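Local structure of probable ribonuclease HepT (Haemophilus influenzae, 1JOG) at residues 90-94 against 135-139; 98-102 against 127-132. The protein is probably the RNase toxin of a type VII toxin-antitoxin system, acting as a homodimer and neutralised by its antitoxin MntA, probably through AMPylation. All coordinates share one frame; numbering follows the deposited sequence.

Interaction 1. Residues 90-94 against 135-139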
# COMPACT_ATOMS: atom_id res chain seq x y z
N PHE A 90 22.72 -1.27 18.61
CA PHE A 90 22.44 -0.00 19.26
C PHE A 90 21.26 -0.12 20.18
O PHE A 90 20.81 0.89 20.70
CB PHE A 90 22.18 1.11 18.24
CG PHE A 90 23.39 1.43 17.36
CD1 PHE A 90 24.32 0.43 17.01
CD2 PHE A 90 23.56 2.72 16.84
CE1 PHE A 90 25.43 0.71 16.14
CE2 PHE A 90 24.65 3.03 15.98
CZ PHE A 90 25.59 2.01 15.62
N GLY A 91 20.72 -1.35 20.40
CA GLY A 91 19.57 -1.45 21.33
C GLY A 91 18.38 -0.60 20.84
O GLY A 91 17.61 -0.08 21.65
N LEU A 92 18.25 -0.43 19.51
CA LEU A 92 17.13 0.33 18.90
C LEU A 92 15.92 -0.64 18.85
O LEU A 92 14.82 -0.25 19.08
CB LEU A 92 17.51 0.83 17.50
CG LEU A 92 18.38 2.11 17.36
CD1 LEU A 92 18.61 2.47 15.81
CD2 LEU A 92 17.66 3.32 18.01
N ILE A 93 16.16 -1.91 18.58
CA ILE A 93 15.11 -2.92 18.61
C ILE A 93 15.71 -3.86 19.60
O ILE A 93 16.87 -3.65 20.02
CB ILE A 93 14.92 -3.66 17.23
CG1 ILE A 93 16.24 -4.21 16.68
CG2 ILE A 93 14.26 -2.63 16.28
CD1 ILE A 93 16.12 -5.18 15.51
N GLY A 94 14.97 -4.90 19.97
CA GLY A 94 15.48 -5.86 20.94
C GLY A 94 15.36 -7.28 20.44
O GLY A 94 16.02 -8.19 20.94
N LEU A 135 10.81 0.76 19.43
CA LEU A 135 11.80 1.38 18.57
C LEU A 135 11.72 2.88 18.66
O LEU A 135 12.72 3.56 18.85
CB LEU A 135 11.53 0.98 17.12
CG LEU A 135 12.17 1.90 16.09
CD1 LEU A 135 13.76 1.61 16.14
CD2 LEU A 135 11.71 1.57 14.71
N LEU A 136 10.52 3.40 18.50
CA LEU A 136 10.32 4.83 18.55
C LEU A 136 10.78 5.37 19.89
O LEU A 136 11.17 6.51 19.98
CB LEU A 136 8.85 5.12 18.36
CG LEU A 136 8.30 6.36 17.70
CD1 LEU A 136 6.79 6.12 17.62
CD2 LEU A 136 8.61 7.61 18.48
N GLU A 137 10.70 4.55 20.95
CA GLU A 137 11.15 4.94 22.30
C GLU A 137 12.68 5.15 22.30
O GLU A 137 13.19 6.21 22.69
CB GLU A 137 10.78 3.85 23.30
CG GLU A 137 9.63 4.23 24.17
CD GLU A 137 8.70 5.23 23.47
OE1 GLU A 137 7.79 4.83 22.67
OE2 GLU A 137 8.91 6.43 23.73
N GLN A 138 13.41 4.13 21.88
CA GLN A 138 14.84 4.25 21.80
C GLN A 138 15.25 5.43 20.92
O GLN A 138 16.13 6.19 21.30
CB GLN A 138 15.46 2.97 21.28
CG GLN A 138 15.14 1.77 22.14
CD GLN A 138 15.71 1.91 23.54
OE1 GLN A 138 14.98 2.16 24.49
NE2 GLN A 138 17.03 1.76 23.66
N LEU A 139 14.62 5.60 19.77
CA LEU A 139 15.00 6.70 18.88
C LEU A 139 14.67 8.03 19.47
O LEU A 139 15.29 9.02 19.08
CB LEU A 139 14.30 6.61 17.54
CG LEU A 139 14.57 5.37 16.75
CD1 LEU A 139 13.52 5.21 15.63
CD2 LEU A 139 15.96 5.44 16.21
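The flat carboxamide of Gln138 meets the backbone carbonyl of Gly91 at neither a clean edge nor a clean face. Gly91 O lies 31° out of the amide plane, close to NE2, while Gln138 CG touches the same oxygen. Gln138 NE2 donates a hydrogen bond of 2.8 Å to Gly91 O, noticeably bent, with an angle of 130° at the hydrogen. A bend at chi2 (-63°) brings the amide N-H within reach of that oxygen. Glutamine suits this partly exposed position because it pairs aliphatic carbons for packing with an N-H for a loop carbonyl.

Gly91 is the C' residue of a Schellman motif that ends helix 80-89, with Leu92 N bonded back to Ala87 O. Its positive phi, easily adopted by glycine, turns the chain and presents Gly91 O to helix 125-140. One residue on, Leu92 O faces the helix backbone and receives a CA-H...O contact from Leu135 CA at 3.5 Å.

Below this polar fringe the contact is leucine on leucine. The side chains of Leu92 and Leu139 cross at about a right angle, and their CD2 methyls press together tightly at 3.3 Å. Leu135 sends CD1 to the loop, 4.1 Å from Leu92 CB. The same methyl, Leu135 CD1, lies 4.3 Å from Ile93 CG2. Branched aliphatic residues fit here because their methyls fill the space between loop and helix and bring no polar atom of their own.

The loop thus lies against the last turns of helix 125-140. Leu135 also touches Ser57 and Met61 of helix 36-68, Leu139 reaches Leu11 of helix 8-26, and Ile93 packs on Ala87 of helix 80-89 and Trp99 of helix 96-106.

Interaction 2. Residues 98-102 against 127-132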
# COMPACT_ATOMS: atom_id res chain seq x y z
N LYS A 98 11.42 -10.68 15.06
CA LYS A 98 10.17 -9.95 14.83
C LYS A 98 10.17 -8.98 13.61
O LYS A 98 9.20 -8.91 12.83
CB LYS A 98 9.82 -9.14 16.06
CG LYS A 98 9.30 -9.93 17.17
CD LYS A 98 9.03 -9.04 18.34
CE LYS A 98 8.90 -9.89 19.57
NZ LYS A 98 10.26 -10.29 20.05
N TRP A 99 11.24 -8.19 13.47
CA TRP A 99 11.29 -7.27 12.32
C TRP A 99 11.44 -8.09 11.07
O TRP A 99 10.91 -7.73 10.02
CB TRP A 99 12.42 -6.26 12.48
CG TRP A 99 12.05 -5.30 13.56
CD1 TRP A 99 12.37 -5.38 14.93
CD2 TRP A 99 11.23 -4.16 13.41
NE1 TRP A 99 11.77 -4.34 15.60
CE2 TRP A 99 11.08 -3.57 14.69
CE3 TRP A 99 10.60 -3.57 12.32
CZ2 TRP A 99 10.32 -2.44 14.90
CZ3 TRP A 99 9.82 -2.45 12.56
CH2 TRP A 99 9.69 -1.89 13.81
N VAL A 100 12.09 -9.25 11.19
CA VAL A 100 12.23 -10.10 10.03
C VAL A 100 10.83 -10.57 9.62
O VAL A 100 10.47 -10.64 8.44
CB VAL A 100 13.13 -11.30 10.33
CG1 VAL A 100 13.00 -12.32 9.23
CG2 VAL A 100 14.57 -10.87 10.41
N ALA A 101 10.01 -10.85 10.62
CA ALA A 101 8.65 -11.29 10.36
C ALA A 101 7.83 -10.09 9.85
O ALA A 101 6.97 -10.26 8.98
CB ALA A 101 8.02 -11.92 11.68
N TYR A 102 8.06 -8.88 10.37
CA TYR A 102 7.30 -7.70 9.86
C TYR A 102 7.56 -7.46 8.34
O TYR A 102 6.70 -7.04 7.59
CB TYR A 102 7.67 -6.48 10.69
CG TYR A 102 7.26 -6.60 12.15
CD1 TYR A 102 7.94 -5.89 13.15
CD2 TYR A 102 6.19 -7.42 12.52
CE1 TYR A 102 7.57 -6.02 14.46
CE2 TYR A 102 5.81 -7.56 13.80
CZ TYR A 102 6.50 -6.87 14.79
OH TYR A 102 6.19 -7.12 16.13
N ASP A 127 0.71 -6.48 17.87
CA ASP A 127 2.08 -6.79 18.25
C ASP A 127 2.97 -5.78 17.55
O ASP A 127 3.89 -5.23 18.13
CB ASP A 127 2.48 -8.21 17.84
CG ASP A 127 4.04 -8.43 17.88
OD1 ASP A 127 4.65 -9.10 16.95
OD2 ASP A 127 4.67 -7.93 18.86
N PHE A 128 2.67 -5.51 16.29
CA PHE A 128 3.48 -4.57 15.57
C PHE A 128 3.47 -3.29 16.37
O PHE A 128 4.49 -2.67 16.58
CB PHE A 128 2.97 -4.27 14.15
CG PHE A 128 3.85 -3.28 13.42
CD1 PHE A 128 5.09 -3.67 12.95
CD2 PHE A 128 3.44 -1.97 13.23
CE1 PHE A 128 5.93 -2.76 12.27
CE2 PHE A 128 4.26 -1.06 12.56
CZ PHE A 128 5.51 -1.45 12.07
N LEU A 129 2.32 -2.89 16.85
CA LEU A 129 2.36 -1.67 17.61
C LEU A 129 3.28 -1.71 18.81
O LEU A 129 3.97 -0.75 19.08
CB LEU A 129 0.96 -1.25 17.98
CG LEU A 129 0.22 -0.70 16.75
CD1 LEU A 129 -1.17 -0.62 17.23
CD2 LEU A 129 0.71 0.73 16.17
N ILE A 130 3.33 -2.82 19.54
CA ILE A 130 4.21 -2.88 20.72
C ILE A 130 5.67 -2.67 20.31
O ILE A 130 6.34 -1.77 20.81
CB ILE A 130 4.07 -4.19 21.41
CG1 ILE A 130 2.78 -4.20 22.18
CG2 ILE A 130 5.26 -4.45 22.29
CD1 ILE A 130 1.99 -5.49 22.01
N GLU A 131 6.14 -3.49 19.37
CA GLU A 131 7.53 -3.41 18.89
C GLU A 131 7.94 -2.11 18.27
O GLU A 131 9.01 -1.56 18.54
CB GLU A 131 7.84 -4.52 17.84
CG GLU A 131 7.87 -5.94 18.39
CD GLU A 131 8.74 -6.07 19.64
OE1 GLU A 131 8.22 -6.45 20.72
OE2 GLU A 131 9.93 -5.76 19.54
N SER A 132 7.08 -1.64 17.37
CA SER A 132 7.31 -0.41 16.64
C SER A 132 7.37 0.72 17.66
O SER A 132 8.17 1.62 17.54
CB SER A 132 6.20 -0.19 15.57
OG SER A 132 4.91 0.05 16.11
O HOH W 1 12.15 -5.94 18.16
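Tyr102 and Phe128 form the dense centre of this helix-helix contact, an edge-to-face pair with planes 81° apart. Phe128 CD1 stands over the middle of the tyrosine ring, 3.6 Å from Tyr102 CD1, while the carbonyl oxygen of Lys98 lies over the rim of the opposite face. Chi1 of Phe128, at -180°, swings its ring across to helix 96-106. Trp99 completes an aromatic cluster, its CZ3 lying 3.9 Å from Phe128 CE1 in an oblique approach, and Phe50 adds a further edge-to-face partner to Phe128. Large rings suit this interface, since the axes of the short segments are 11.3 Å apart and the rings span that distance. Ser132, small and buried, sets CB beside one face of the phenylalanine and turns its hydroxyl back to Phe128 O.

The other side is polar and partly exposed. There the chains of Lys98 and Glu131 cross at about a right angle, with Lys98 CD 3.3 Å from Glu131 CD, so the touching parts are mainly methylene groups and the carboxylate carbon. Lys98 NZ is modelled in a salt bridge to Asp95, though its position is less certain, and the Glu131 carboxylate lies beyond salt-bridge range. A water links Glu131 to the indole: it donates to Glu131 OE2 at 2.6 Å and accepts a weak bond from Trp99 NE1.

Tyrosine suits the boundary between the two regions, its phenol reaching the polar side. Its side chain lies about 6 Å from that of Arg106, an active-site residue by similarity. Tyr102 OH donates to Asp127 OD1 at 2.6 Å, arriving from above the carboxylate plane. This short bond ties a buried ring to a charged acceptor and probably polarises the phenol, while Phe128 and Lys98 O on its two faces hold the ring.

How the interactions relate
From the N terminus, the chain leaves helix 80-89 through residues 90-94, enters helix 96-106 with its segment 98-102, and later returns along helix 125-140, first through 127-132 and then through 135-139. Interaction 1 therefore closes the wider loop, and interaction 2 closes a smaller one wholly within it; the two do not cross. The inner loop carries the RX(4)HXY motif, residues 106-113. Both contacts use helix 125-140, tying its earlier part to helix 96-106 and its later part to the loop 90-94 between helices 80-89 and 96-106. Their centres lie about 12 Å apart, and they meet where Trp99 touches both Ile93 and Leu135.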